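Local atomic coordinates of chitosanase (Bacillus subtilis subsp. subtilis str. 168, PDB entry 7C6C), a protein that hydrolyses internal beta-1,4 linkages between glucosamine residues of partly acetylated chitosan, as an endo-acting chitosanase of glycosyl hydrolase family 46. Residues C41-F46 with K112-L117; D151-F156 with N194-D199. One frame throughout, in Å; residues are numbered along the deposited sequence.

Contact 1 of 2, residues C41-F46 with K112-L117; sequences CGRAGF and KVNDHL
The amide of Asn114 lies over one face of the Arg43 guanidinium, the two planes only 16° apart, so the groups stack while their chains cross at about a right angle. Asn114 ND2 sits above the rim of the guanidinium, 3.3 Å from Arg43 NH2; both are donors, and the pair is a stacking contact. A water joins them beside the stack: it accepts from Arg43 NE at 2.8 Å and donates to Asn114 OD1, also at 2.8 Å. That same oxygen faces the methyl of Ala44, with OD1 to Ala44 CB at 3.9 Å. One residue earlier on the helix, Val113 CG1 packs obliquely against the Phe46 ring, 3.7 Å from Phe46 CE1, and the backbone N of Asn114 comes to the ring edge near its plane. One face of the ring carries Ala44 CB, offset toward the rim. Arg43, Ala44 and Phe46 come from the hairpin link between strands 39-41 and 46-47 of the three-stranded antiparallel sheet, where a type I turn from Gly42 to Gly45 is closed by Gly45 N to Gly42 O at 3.2 Å. The hairpin lies against helix 104-128, and the Ala44 side chain is about 7 Å from that of Glu19, the predicted proton donor. Arg43 starts in the crowded position between backbone N and carbonyl carbon (chi1 61°) and bends at chi3 (-68°). Its charge is met by salt bridges from NH1 to Asp111 and from NH2 to Glu12, which would hold the guanidinium plane against which Asn114 stacks. Asn114 ND2 hydrogen-bonds to the hydroxyl of Tyr141, while Phe46 also touches Val56 of helix 52-63.

Contact 2 of 2, residues D151-F156 with N194-D199; sequences DDPDSF and NPANHD
Two interhelical loops meet here through one carboxylate that bridges consecutive backbone N-H groups. Asp154, the third residue of a type I turn from Asp152 to Ser155, extends its side chain to the loop after helix 177-193. Its OD1 accepts from Ala196 N at 2.9 Å (N-H...O 155°), and its OD2 accepts from Asn197 N, likewise at 2.9 Å (151°). Both oxygens use their syn lone pairs, so the paired, fairly straight bonds hold the carboxylate against rotation. With Asp154 CG anti to the carbonyl carbon (chi1 -58°), the carboxylate is carried to these two N-H groups. Pro195 crosses the carboxylate obliquely, its CB 3.6 Å from Asp154 OD2. A water donates to OD2 at 3.0 Å and accepts from Asn197 ND2, adding a second link to that residue. Asp191 brings a like charge close to Asp154 OD1, which might raise the carboxylate's pKa, whereas the two N-H donors would oppose that shift. At the solvent-exposed side, Pro153 CB meets the Ala196 methyl carbon, CB, at 3.9 Å. The turn that presents Asp154 is braced from within. Asp152 OD2 receives Asp154 N from above the carboxylate plane in an Asx turn, and Asp152 O accepts from both N and OG of Ser155. On the other loop, Asn197 OD1 makes an Asx turn with Asp199 N, leading into the 3-10 segment that begins at His198. The Asn197 side chain lies about 7 Å from that of Asp35, the nucleophile inferred by similarity, and touches Arg37. Ser155 caps helix 156-167 by accepting from Ala158 N, Asp154 O is hydrogen-bonded to ND1 of His147, the last residue of helix 134-147, and Trp204 of helix 201-205 packs on both Asp154 and Pro195.

How the contacts relate
From the N terminus the chain passes helix 5-20 and strands 30-32 and 39-41 to the hairpin at 41-46. Contact 1 closes a loop of 65 intervening residues, rich in helix, when helix 104-128 returns to that hairpin. Only then does contact 2 open, after helix 134-147; it closes 37 residues later, once helices 156-167 and 177-193 have been passed. The loops run in series, neither nested nor crossing. Contact 1 joins the three-stranded sheet to helix 104-128, and contact 2 joins two helix-connecting loops. Their centres are 20 Å apart and their nearest atoms about 7 Å, without touching; helix 134-147 borders both.

Contact 1 of 2, residues C41-F46 with K112-L117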
ATOM      1  N   CYS A  41      -8.903  -5.587   2.161  1.00  8.88           N
ATOM      2  CA  CYS A  41     -10.048  -5.105   1.398  1.00  9.60           C
ATOM      3  C   CYS A  41      -9.697  -3.953   0.465  1.00  9.19           C
ATOM      4  O   CYS A  41      -8.991  -3.017   0.850  1.00  9.67           O
ATOM      5  CB  CYS A  41     -11.128  -4.592   2.357  1.00 10.60           C
ATOM      6  SG  CYS A  41     -11.564  -5.691   3.717  1.00 10.19           S
ATOM      7  N   GLY A  42     -10.269  -3.987  -0.738  1.00  9.38           N
ATOM      8  CA  GLY A  42     -10.258  -2.804  -1.579  1.00  9.68           C
ATOM      9  C   GLY A  42      -8.892  -2.390  -2.107  1.00  9.53           C
ATOM     10  O   GLY A  42      -7.917  -3.148  -2.094  1.00  9.65           O
ATOM     11  N   ARG A  43      -8.841  -1.137  -2.574  1.00  9.49           N
ATOM     12  CA  ARG A  43      -7.717  -0.697  -3.400  1.00 10.09           C
ATOM     13  C   ARG A  43      -6.400  -0.706  -2.641  1.00  9.83           C
ATOM     14  O   ARG A  43      -5.351  -0.963  -3.233  1.00 10.50           O
ATOM     15  CB  ARG A  43      -7.986   0.687  -4.003  1.00 10.34           C
ATOM     16  CG  ARG A  43      -8.194   1.817  -3.001  1.00 10.33           C
ATOM     17  CD  ARG A  43      -8.071   3.192  -3.642  1.00 11.37           C
ATOM     18  NE  ARG A  43      -6.699   3.433  -4.067  1.00 11.12           N
ATOM     19  CZ  ARG A  43      -6.330   4.407  -4.892  1.00 11.47           C
ATOM     20  NH1 ARG A  43      -7.235   5.251  -5.370  1.00 11.51           N
ATOM     21  NH2 ARG A  43      -5.059   4.539  -5.244  1.00 11.63           N
ATOM     22  N   ALA A  44      -6.425  -0.395  -1.350  1.00  9.49           N
ATOM     23  CA  ALA A  44      -5.210  -0.280  -0.564  1.00  9.34           C
ATOM     24  C   ALA A  44      -4.951  -1.497   0.303  1.00  9.42           C
ATOM     25  O   ALA A  44      -4.032  -1.472   1.127  1.00 10.41           O
ATOM     26  CB  ALA A  44      -5.260   0.975   0.306  1.00 10.64           C
ATOM     27  N   GLY A  45      -5.745  -2.552   0.159  1.00  9.47           N
ATOM     28  CA  GLY A  45      -5.659  -3.610   1.147  1.00 10.22           C
ATOM     29  C   GLY A  45      -5.941  -3.094   2.540  1.00  9.42           C
ATOM     30  O   GLY A  45      -5.202  -3.406   3.482  1.00 10.05           O
ATOM     31  N   PHE A  46      -6.979  -2.271   2.681  1.00  9.01           N
ATOM     32  CA  PHE A  46      -7.420  -1.835   4.000  1.00  9.04           C
ATOM     33  C   PHE A  46      -7.779  -3.062   4.835  1.00  8.99           C
ATOM     34  O   PHE A  46      -8.496  -3.945   4.363  1.00 11.51           O
ATOM     35  CB  PHE A  46      -8.684  -0.981   3.860  1.00  9.27           C
ATOM     36  CG  PHE A  46      -8.599   0.164   2.864  1.00  9.20           C
ATOM     37  CD1 PHE A  46      -8.012   1.373   3.210  1.00  9.86           C
ATOM     38  CD2 PHE A  46      -9.219   0.064   1.617  1.00  9.35           C
ATOM     39  CE1 PHE A  46      -7.998   2.429   2.319  1.00 10.65           C
ATOM     40  CE2 PHE A  46      -9.203   1.124   0.734  1.00 10.23           C
ATOM     41  CZ  PHE A  46      -8.593   2.305   1.085  1.00 10.27           C
ATOM     42  N   LYS A 112     -10.720   8.525  -0.682  1.00 12.10           N
ATOM     43  CA  LYS A 112     -10.470   9.516   0.359  1.00 13.14           C
ATOM     44  C   LYS A 112      -9.593   8.944   1.466  1.00 12.11           C
ATOM     45  O   LYS A 112      -8.635   9.588   1.904  1.00 12.41           O
ATOM     46  CB  LYS A 112     -11.791  10.033   0.923  1.00 15.48           C
ATOM     47  CG  LYS A 112     -11.594  11.006   2.063  1.00 20.61           C
ATOM     48  CD  LYS A 112     -12.897  11.686   2.481  1.00 25.17           C
ATOM     49  CE  LYS A 112     -13.094  11.655   3.999  1.00 28.93           C
ATOM     50  NZ  LYS A 112     -13.909  12.794   4.492  1.00 31.54           N
ATOM     51  N   VAL A 113      -9.908   7.736   1.939  1.00 11.21           N
ATOM     52  CA  VAL A 113      -9.097   7.130   2.993  1.00 10.86           C
ATOM     53  C   VAL A 113      -7.692   6.836   2.481  1.00 10.59           C
ATOM     54  O   VAL A 113      -6.699   7.080   3.176  1.00 11.20           O
ATOM     55  CB  VAL A 113      -9.802   5.889   3.570  1.00 10.69           C
ATOM     56  CG1 VAL A 113      -8.940   5.214   4.620  1.00 10.86           C
ATOM     57  CG2 VAL A 113     -11.127   6.304   4.175  1.00 11.41           C
ATOM     58  N   ASN A 114      -7.580   6.333   1.246  1.00 10.45           N
ATOM     59  CA  ASN A 114      -6.259   6.108   0.668  1.00 10.64           C
ATOM     60  C   ASN A 114      -5.454   7.395   0.614  1.00 10.45           C
ATOM     61  O   ASN A 114      -4.252   7.402   0.908  1.00 10.62           O
ATOM     62  CB  ASN A 114      -6.389   5.522  -0.732  1.00 11.04           C
ATOM     63  CG  ASN A 114      -5.044   5.340  -1.389  1.00 11.06           C
ATOM     64  OD1 ASN A 114      -4.273   4.468  -0.992  1.00 12.10           O
ATOM     65  ND2 ASN A 114      -4.734   6.179  -2.377  1.00 11.82           N
ATOM     66  N   ASP A 115      -6.099   8.497   0.230  1.00 10.99           N
ATOM     67  CA  ASP A 115      -5.381   9.761   0.130  1.00 11.82           C
ATOM     68  C   ASP A 115      -4.883  10.205   1.499  1.00 12.16           C
ATOM     69  O   ASP A 115      -3.732  10.638   1.651  1.00 13.16           O
ATOM     70  CB  ASP A 115      -6.301  10.813  -0.489  1.00 14.11           C
ATOM     71  CG  ASP A 115      -5.602  12.125  -0.725  1.00 16.39           C
ATOM     72  OD1 ASP A 115      -4.646  12.149  -1.526  1.00 16.46           O
ATOM     73  OD2 ASP A 115      -6.010  13.132  -0.112  1.00 19.74           O
ATOM     74  N   HIS A 116      -5.738  10.082   2.513  1.00 11.89           N
ATOM     75  CA  HIS A 116      -5.418  10.592   3.838  1.00 12.89           C
ATOM     76  C   HIS A 116      -4.418   9.701   4.565  1.00 12.37           C
ATOM     77  O   HIS A 116      -3.535  10.208   5.267  1.00 13.65           O
ATOM     78  CB  HIS A 116      -6.709  10.708   4.646  1.00 15.47           C
ATOM     79  CG  HIS A 116      -6.514  11.238   6.029  1.00 19.34           C
ATOM     80  ND1 HIS A 116      -6.050  12.512   6.284  1.00 22.04           N
ATOM     81  CD2 HIS A 116      -6.721  10.666   7.239  1.00 20.93           C
ATOM     82  CE1 HIS A 116      -5.987  12.702   7.589  1.00 22.24           C
ATOM     83  NE2 HIS A 116      -6.382  11.595   8.193  1.00 22.62           N
ATOM     84  N   LEU A 117      -4.541   8.381   4.422  1.00 11.58           N
ATOM     85  CA  LEU A 117      -3.698   7.463   5.181  1.00 12.07           C
ATOM     86  C   LEU A 117      -2.413   7.087   4.464  1.00 11.70           C
ATOM     87  O   LEU A 117      -1.418   6.772   5.125  1.00 13.07           O
ATOM     88  CB  LEU A 117      -4.452   6.166   5.488  1.00 12.20           C
ATOM     89  CG  LEU A 117      -5.668   6.254   6.414  1.00 13.77           C
ATOM     90  CD1 LEU A 117      -6.111   4.855   6.801  1.00 14.14           C
ATOM     91  CD2 LEU A 117      -5.376   7.083   7.653  1.00 16.40           C
TER
HETATM   92  O   HOH W   1      -4.535   2.270  -2.642  1.00 10.86           O

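Contact 2 of 2, residues D151-F156 with N194-D199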
ATOM      1  N   ASP A 151       4.431   2.925  14.069  1.00 21.66           N
ATOM      2  CA  ASP A 151       5.672   3.100  14.814  1.00 23.78           C
ATOM      3  C   ASP A 151       6.448   1.800  14.974  1.00 23.33           C
ATOM      4  O   ASP A 151       7.448   1.771  15.698  1.00 24.27           O
ATOM      5  CB  ASP A 151       5.389   3.684  16.205  1.00 27.36           C
ATOM      6  CG  ASP A 151       4.649   5.004  16.152  1.00 31.75           C
ATOM      7  OD1 ASP A 151       3.855   5.274  17.079  1.00 34.01           O
ATOM      8  OD2 ASP A 151       4.871   5.776  15.194  1.00 33.73           O
ATOM      9  N   ASP A 152       6.011   0.729  14.325  1.00 21.04           N
ATOM     10  CA  ASP A 152       6.592  -0.592  14.514  1.00 20.21           C
ATOM     11  C   ASP A 152       7.825  -0.762  13.633  1.00 19.68           C
ATOM     12  O   ASP A 152       8.052   0.009  12.696  1.00 19.46           O
ATOM     13  CB  ASP A 152       5.550  -1.642  14.154  1.00 20.07           C
ATOM     14  CG  ASP A 152       5.072  -1.502  12.738  1.00 18.77           C
ATOM     15  OD1 ASP A 152       4.279  -0.578  12.464  1.00 18.72           O
ATOM     16  OD2 ASP A 152       5.527  -2.297  11.890  1.00 17.93           O
ATOM     17  N   PRO A 153       8.639  -1.794  13.890  1.00 20.30           N
ATOM     18  CA  PRO A 153       9.893  -1.952  13.131  1.00 19.91           C
ATOM     19  C   PRO A 153       9.714  -2.303  11.661  1.00 18.81           C
ATOM     20  O   PRO A 153      10.706  -2.268  10.919  1.00 19.27           O
ATOM     21  CB  PRO A 153      10.622  -3.079  13.877  1.00 20.49           C
ATOM     22  CG  PRO A 153      10.003  -3.110  15.232  1.00 21.34           C
ATOM     23  CD  PRO A 153       8.573  -2.724  15.032  1.00 21.00           C
ATOM     24  N   ASP A 154       8.510  -2.655  11.213  1.00 17.32           N
ATOM     25  CA  ASP A 154       8.250  -2.949   9.807  1.00 16.10           C
ATOM     26  C   ASP A 154       7.592  -1.783   9.084  1.00 15.20           C
ATOM     27  O   ASP A 154       7.210  -1.925   7.914  1.00 15.05           O
ATOM     28  CB  ASP A 154       7.360  -4.188   9.677  1.00 16.44           C
ATOM     29  CG  ASP A 154       7.963  -5.418  10.323  1.00 17.28           C
ATOM     30  OD1 ASP A 154       9.193  -5.609  10.229  1.00 17.87           O
ATOM     31  OD2 ASP A 154       7.203  -6.200  10.928  1.00 17.77           O
ATOM     32  N   SER A 155       7.461  -0.636   9.748  1.00 15.36           N
ATOM     33  CA  SER A 155       6.684   0.476   9.228  1.00 15.24           C
ATOM     34  C   SER A 155       7.457   1.261   8.174  1.00 14.56           C
ATOM     35  O   SER A 155       8.684   1.190   8.070  1.00 15.67           O
ATOM     36  CB  SER A 155       6.291   1.430  10.352  1.00 16.26           C
ATOM     37  OG  SER A 155       7.440   2.034  10.926  1.00 17.13           O
ATOM     38  N   PHE A 156       6.694   2.035   7.404  1.00 14.88           N
ATOM     39  CA  PHE A 156       7.216   2.948   6.391  1.00 14.78           C
ATOM     40  C   PHE A 156       8.369   3.795   6.926  1.00 15.84           C
ATOM     41  O   PHE A 156       9.464   3.814   6.348  1.00 16.02           O
ATOM     42  CB  PHE A 156       6.034   3.820   5.958  1.00 14.78           C
ATOM     43  CG  PHE A 156       6.346   4.895   4.957  1.00 14.13           C
ATOM     44  CD1 PHE A 156       7.205   4.690   3.884  1.00 13.61           C
ATOM     45  CD2 PHE A 156       5.706   6.122   5.075  1.00 13.87           C
ATOM     46  CE1 PHE A 156       7.426   5.706   2.965  1.00 13.97           C
ATOM     47  CE2 PHE A 156       5.922   7.134   4.166  1.00 13.99           C
ATOM     48  CZ  PHE A 156       6.781   6.927   3.108  1.00 13.62           C
ATOM     49  N   ASN A 194      12.132 -10.984   6.464  1.00 21.10           N
ATOM     50  CA  ASN A 194      12.223 -11.299   7.890  1.00 21.71           C
ATOM     51  C   ASN A 194      11.627 -10.163   8.703  1.00 21.23           C
ATOM     52  O   ASN A 194      12.335  -9.441   9.416  1.00 21.71           O
ATOM     53  CB  ASN A 194      13.669 -11.597   8.293  1.00 24.42           C
ATOM     54  CG  ASN A 194      14.175 -12.900   7.704  1.00 26.75           C
ATOM     55  OD1 ASN A 194      13.728 -13.982   8.093  1.00 28.04           O
ATOM     56  ND2 ASN A 194      15.099 -12.805   6.761  1.00 27.67           N
ATOM     57  N   PRO A 195      10.310  -9.980   8.622  1.00 19.56           N
ATOM     58  CA  PRO A 195       9.677  -8.894   9.371  1.00 19.40           C
ATOM     59  C   PRO A 195       9.697  -9.167  10.863  1.00 19.47           C
ATOM     60  O   PRO A 195       9.725 -10.316  11.313  1.00 20.24           O
ATOM     61  CB  PRO A 195       8.237  -8.893   8.845  1.00 19.42           C
ATOM     62  CG  PRO A 195       8.012 -10.279   8.362  1.00 19.94           C
ATOM     63  CD  PRO A 195       9.334 -10.760   7.841  1.00 19.78           C
ATOM     64  N   ALA A 196       9.687  -8.079  11.636  1.00 19.48           N
ATOM     65  CA  ALA A 196       9.535  -8.211  13.080  1.00 19.42           C
ATOM     66  C   ALA A 196       8.197  -8.844  13.440  1.00 20.00           C
ATOM     67  O   ALA A 196       8.102  -9.583  14.424  1.00 21.06           O
ATOM     68  CB  ALA A 196       9.678  -6.842  13.747  1.00 20.72           C
ATOM     69  N   ASN A 197       7.162  -8.580  12.652  1.00 19.38           N
ATOM     70  CA  ASN A 197       5.821  -9.105  12.891  1.00 19.00           C
ATOM     71  C   ASN A 197       5.742 -10.496  12.272  1.00 18.72           C
ATOM     72  O   ASN A 197       5.653 -10.643  11.049  1.00 18.96           O
ATOM     73  CB  ASN A 197       4.804  -8.148  12.280  1.00 18.87           C
ATOM     74  CG  ASN A 197       3.398  -8.710  12.248  1.00 19.25           C
ATOM     75  OD1 ASN A 197       3.068  -9.656  12.958  1.00 20.26           O
ATOM     76  ND2 ASN A 197       2.551  -8.109  11.426  1.00 19.30           N
ATOM     77  N   HIS A 198       5.775 -11.526  13.123  1.00 19.30           N
ATOM     78  CA  HIS A 198       5.772 -12.894  12.619  1.00 19.95           C
ATOM     79  C   HIS A 198       4.473 -13.247  11.910  1.00 17.72           C
ATOM     80  O   HIS A 198       4.475 -14.134  11.050  1.00 19.10           O
ATOM     81  CB  HIS A 198       6.029 -13.885  13.751  1.00 23.37           C
ATOM     82  CG  HIS A 198       7.382 -13.752  14.374  1.00 26.80           C
ATOM     83  ND1 HIS A 198       7.773 -14.489  15.471  1.00 28.88           N
ATOM     84  CD2 HIS A 198       8.437 -12.965  14.052  1.00 27.94           C
ATOM     85  CE1 HIS A 198       9.010 -14.160  15.799  1.00 29.41           C
ATOM     86  NE2 HIS A 198       9.435 -13.239  14.955  1.00 28.96           N
ATOM     87  N   ASP A 199       3.363 -12.576  12.251  1.00 16.52           N
ATOM     88  CA  ASP A 199       2.074 -12.899  11.642  1.00 15.96           C
ATOM     89  C   ASP A 199       2.125 -12.759  10.125  1.00 14.57           C
ATOM     90  O   ASP A 199       1.394 -13.454   9.408  1.00 14.60           O
ATOM     91  CB  ASP A 199       0.977 -11.947  12.153  1.00 16.54           C
ATOM     92  CG  ASP A 199       0.610 -12.159  13.614  1.00 18.18           C
ATOM     93  OD1 ASP A 199       0.943 -13.222  14.181  1.00 19.21           O
ATOM     94  OD2 ASP A 199      -0.055 -11.256  14.186  1.00 19.06           O
TER
HETATM   95  O   HOH W   2       4.292  -5.871  10.136  1.00 20.70           O